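Local structure of UPF0098 protein YbcL (Escherichia coli, 1FUX) at residues W63-I71 and I132-V143. The protein is of unknown function but belongs to the phosphatidylethanolamine-binding protein family, as a periplasmic bacterial homologue of a Raf kinase inhibitor protein. Numbering follows the deposited sequence.
Sequences WWHWTVVNI and IPVDSNSSGALV
One face of the Trp64 indole is covered by Gly140, the first residue of helix 140-148: Gly140 CA stands 3.5 Å from the centroid of the five-membered ring and 6° off its normal, a CH-pi contact. Gly140 has no side chain, so its CA can settle directly on the indole. Tyr53 also meets the indole, its ring at an incline, while NE1 is hydrogen-bonded to Ser61 of the second subunit. Ser139 is the N-cap of the helix, its OG accepting from Leu142 N at 3.1 Å.

At the other end, the flat amide of Asn70 grips the backbone of Ile132 twice. Ile132 N donates to Asn70 OD1 (2.9 Å), tilted 19° from the carbonyl plane, and Asn70 ND2 returns a bond to Ile132 O (3.1 Å) that lies in both amide and carbonyl planes. Paired bonds on one backbone residue fix the rotation of the amide.

Between these ends the contact is mostly apolar. With CG1 anti to its carbonyl carbon (chi1 -56°), Val69 sets that methyl against Ile132 CD1 and Val143 CG1. Val69 CG2 comes within 3.3 Å of Val134 CG1, closer than usual; because Val134 is nearly eclipsed about chi1, this detail is doubtful. Thr67 and Val143 meet tip to tip, and water 1 links Thr67 OG1 (2.8 Å) to Ser138 O.

A classic beta bulge at His65 and Trp66, opposite Val52, lets Trp64, Thr67 and Val69 all face the loop and short helix, seated on the antiparallel sheet of the predominantly beta PEBP fold, with the Trp64 end reaching the dimer interface.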
loop_
_atom_site.group_PDB
_atom_site.type_symbol
_atom_site.label_atom_id
_atom_site.label_comp_id
_atom_site.label_asym_id
_atom_site.label_seq_id
_atom_site.Cartn_x
_atom_site.Cartn_y
_atom_site.Cartn_z
ATOM N N TRP A 63 -3.043 5.549 -1.723
ATOM C CA TRP A 63 -1.649 5.965 -1.535
ATOM C C TRP A 63 -1.460 6.402 -0.090
ATOM O O TRP A 63 -2.172 7.257 0.419
ATOM C CB TRP A 63 -1.320 7.112 -2.491
ATOM C CG TRP A 63 0.182 7.316 -2.614
ATOM C CD1 TRP A 63 0.972 8.091 -1.821
ATOM C CD2 TRP A 63 1.030 6.702 -3.589
ATOM N NE1 TRP A 63 2.294 7.992 -2.229
ATOM C CE2 TRP A 63 2.334 7.180 -3.346
ATOM C CE3 TRP A 63 0.801 5.841 -4.668
ATOM C CZ2 TRP A 63 3.434 6.816 -4.135
ATOM C CZ3 TRP A 63 1.898 5.474 -5.445
ATOM C CH2 TRP A 63 3.185 5.950 -5.182
ATOM N N TRP A 64 -0.492 5.756 0.551
ATOM C CA TRP A 64 -0.148 6.176 1.930
ATOM C C TRP A 64 0.858 7.308 1.847
ATOM O O TRP A 64 1.960 7.138 1.353
ATOM C CB TRP A 64 0.476 5.008 2.693
ATOM C CG TRP A 64 -0.507 3.924 3.027
ATOM C CD1 TRP A 64 -0.666 2.690 2.451
ATOM C CD2 TRP A 64 -1.486 3.996 4.083
ATOM N NE1 TRP A 64 -1.692 2.023 3.077
ATOM C CE2 TRP A 64 -2.199 2.785 4.091
ATOM C CE3 TRP A 64 -1.835 4.986 5.017
ATOM C CZ2 TRP A 64 -3.247 2.521 4.973
ATOM C CZ3 TRP A 64 -2.853 4.703 5.919
ATOM C CH2 TRP A 64 -3.557 3.493 5.915
ATOM N N HIS A 65 0.532 8.521 2.283
ATOM C CA HIS A 65 1.443 9.661 2.218
ATOM C C HIS A 65 2.249 9.828 3.494
ATOM O O HIS A 65 3.338 10.437 3.471
ATOM C CB HIS A 65 0.557 10.927 2.013
ATOM C CG HIS A 65 0.141 11.046 0.566
ATOM N ND1 HIS A 65 0.839 11.757 -0.384
ATOM C CD2 HIS A 65 -0.950 10.538 -0.063
ATOM C CE1 HIS A 65 0.209 11.664 -1.560
ATOM N NE2 HIS A 65 -0.896 10.895 -1.386
ATOM N N TRP A 66 1.737 9.347 4.623
ATOM C CA TRP A 66 2.523 9.489 5.868
ATOM C C TRP A 66 1.998 8.564 6.937
ATOM O O TRP A 66 0.761 8.419 7.019
ATOM C CB TRP A 66 2.242 10.929 6.386
ATOM C CG TRP A 66 3.170 11.383 7.486
ATOM C CD1 TRP A 66 4.428 10.925 7.788
ATOM C CD2 TRP A 66 2.928 12.523 8.343
ATOM N NE1 TRP A 66 4.960 11.708 8.801
ATOM C CE2 TRP A 66 4.050 12.674 9.156
ATOM C CE3 TRP A 66 1.844 13.390 8.499
ATOM C CZ2 TRP A 66 4.157 13.654 10.175
ATOM C CZ3 TRP A 66 1.942 14.402 9.485
ATOM C CH2 TRP A 66 3.101 14.532 10.306
ATOM N N THR A 67 2.813 8.006 7.806
ATOM C CA THR A 67 2.305 7.287 8.969
ATOM C C THR A 67 3.266 7.698 10.108
ATOM O O THR A 67 4.478 7.552 9.935
ATOM C CB THR A 67 2.275 5.736 8.897
ATOM O OG1 THR A 67 3.597 5.239 8.707
ATOM C CG2 THR A 67 1.412 5.238 7.741
ATOM N N VAL A 68 2.703 8.069 11.249
ATOM C CA VAL A 68 3.531 8.378 12.409
ATOM C C VAL A 68 2.817 7.707 13.616
ATOM O O VAL A 68 1.620 7.940 13.706
ATOM C CB VAL A 68 3.497 9.835 12.926
ATOM C CG1 VAL A 68 4.575 10.030 14.012
ATOM C CG2 VAL A 68 3.624 10.831 11.837
ATOM N N VAL A 69 3.552 6.928 14.385
ATOM C CA VAL A 69 2.842 6.274 15.491
ATOM C C VAL A 69 3.695 6.473 16.737
ATOM O O VAL A 69 4.808 7.022 16.677
ATOM C CB VAL A 69 2.572 4.786 15.268
ATOM C CG1 VAL A 69 1.794 4.491 13.968
ATOM C CG2 VAL A 69 3.858 3.983 15.199
ATOM N N ASN A 70 3.137 5.967 17.856
ATOM C CA ASN A 70 3.861 6.023 19.133
ATOM C C ASN A 70 4.078 7.469 19.567
ATOM O O ASN A 70 5.048 7.800 20.275
ATOM C CB ASN A 70 5.122 5.182 19.120
ATOM C CG ASN A 70 4.951 3.682 18.860
ATOM O OD1 ASN A 70 3.844 3.182 18.951
ATOM N ND2 ASN A 70 6.007 2.953 18.541
ATOM N N ILE A 71 3.116 8.315 19.239
ATOM C CA ILE A 71 3.117 9.672 19.761
ATOM C C ILE A 71 2.682 9.501 21.232
ATOM O O ILE A 71 1.612 8.956 21.519
ATOM C CB ILE A 71 2.250 10.622 18.983
ATOM C CG1 ILE A 71 2.737 10.742 17.508
ATOM C CG2 ILE A 71 2.308 11.991 19.652
ATOM C CD1 ILE A 71 1.644 11.321 16.622
ATOM N N ILE A 132 3.297 0.384 19.476
ATOM C CA ILE A 132 2.983 -0.641 18.466
ATOM C C ILE A 132 4.300 -0.865 17.737
ATOM O O ILE A 132 5.087 0.082 17.690
ATOM C CB ILE A 132 1.811 -0.309 17.551
ATOM C CG1 ILE A 132 1.807 1.096 16.919
ATOM C CG2 ILE A 132 0.490 -0.523 18.302
ATOM C CD1 ILE A 132 1.102 0.998 15.549
ATOM N N PRO A 133 4.661 -2.090 17.398
ATOM C CA PRO A 133 5.931 -2.408 16.811
ATOM C C PRO A 133 6.062 -1.908 15.377
ATOM O O PRO A 133 5.844 -2.689 14.468
ATOM C CB PRO A 133 6.030 -3.928 16.865
ATOM C CG PRO A 133 4.601 -4.362 16.832
ATOM C CD PRO A 133 3.826 -3.317 17.595
ATOM N N VAL A 134 6.322 -0.632 15.165
ATOM C CA VAL A 134 6.495 -0.141 13.804
ATOM C C VAL A 134 7.918 0.401 13.683
ATOM O O VAL A 134 8.549 0.821 14.661
ATOM C CB VAL A 134 5.441 0.768 13.207
ATOM C CG1 VAL A 134 4.183 0.916 14.030
ATOM C CG2 VAL A 134 5.898 2.073 12.590
ATOM N N ASP A 135 8.427 0.253 12.463
ATOM C CA ASP A 135 9.760 0.783 12.198
ATOM C C ASP A 135 9.745 1.434 10.830
ATOM O O ASP A 135 8.692 1.509 10.163
ATOM C CB ASP A 135 10.828 -0.257 12.431
ATOM C CG ASP A 135 10.734 -1.488 11.557
ATOM O OD1 ASP A 135 10.216 -1.442 10.420
ATOM O OD2 ASP A 135 11.245 -2.532 12.061
ATOM N N SER A 136 10.920 1.829 10.343
ATOM C CA SER A 136 10.955 2.508 9.057
ATOM C C SER A 136 10.582 1.597 7.912
ATOM O O SER A 136 10.311 2.155 6.844
ATOM C CB SER A 136 12.322 3.171 8.818
ATOM O OG SER A 136 13.262 2.115 8.822
ATOM N N ASN A 137 10.608 0.285 8.103
ATOM C CA ASN A 137 10.240 -0.622 7.030
ATOM C C ASN A 137 8.756 -0.996 7.103
ATOM O O ASN A 137 8.322 -1.753 6.225
ATOM C CB ASN A 137 11.046 -1.900 7.228
ATOM C CG ASN A 137 12.492 -1.744 6.798
ATOM O OD1 ASN A 137 12.833 -1.137 5.767
ATOM N ND2 ASN A 137 13.332 -2.360 7.640
ATOM N N SER A 138 7.996 -0.585 8.094
ATOM C CA SER A 138 6.594 -0.974 8.173
ATOM C C SER A 138 5.755 -0.366 7.060
ATOM O O SER A 138 5.607 0.847 7.019
ATOM C CB SER A 138 5.985 -0.525 9.531
ATOM O OG SER A 138 6.746 -1.192 10.547
ATOM N N SER A 139 5.154 -1.181 6.165
ATOM C CA SER A 139 4.323 -0.583 5.121
ATOM C C SER A 139 3.090 0.116 5.686
ATOM O O SER A 139 2.632 -0.182 6.799
ATOM C CB SER A 139 3.801 -1.694 4.168
ATOM O OG SER A 139 2.869 -2.488 4.881
ATOM N N GLY A 140 2.470 0.974 4.885
ATOM C CA GLY A 140 1.241 1.647 5.333
ATOM C C GLY A 140 0.156 0.654 5.733
ATOM O O GLY A 140 -0.523 0.861 6.765
ATOM N N ALA A 141 -0.037 -0.428 4.964
ATOM C CA ALA A 141 -1.016 -1.452 5.357
ATOM C C ALA A 141 -0.743 -2.084 6.703
ATOM O O ALA A 141 -1.670 -2.388 7.486
ATOM C CB ALA A 141 -1.076 -2.543 4.266
ATOM N N LEU A 142 0.540 -2.397 6.970
ATOM C CA LEU A 142 0.926 -3.012 8.224
ATOM C C LEU A 142 0.623 -2.069 9.373
ATOM O O LEU A 142 0.045 -2.459 10.396
ATOM C CB LEU A 142 2.396 -3.438 8.261
ATOM C CG LEU A 142 2.895 -4.028 9.598
ATOM C CD1 LEU A 142 1.974 -5.164 10.047
ATOM C CD2 LEU A 142 4.350 -4.492 9.510
ATOM N N VAL A 143 0.946 -0.776 9.171
ATOM C CA VAL A 143 0.620 0.208 10.202
ATOM C C VAL A 143 -0.873 0.288 10.359
ATOM O O VAL A 143 -1.477 0.305 11.455
ATOM C CB VAL A 143 1.222 1.572 9.755
ATOM C CG1 VAL A 143 0.705 2.690 10.665
ATOM C CG2 VAL A 143 2.728 1.473 9.750
HETATM O O HOH W 1 3.749 3.065 7.006
#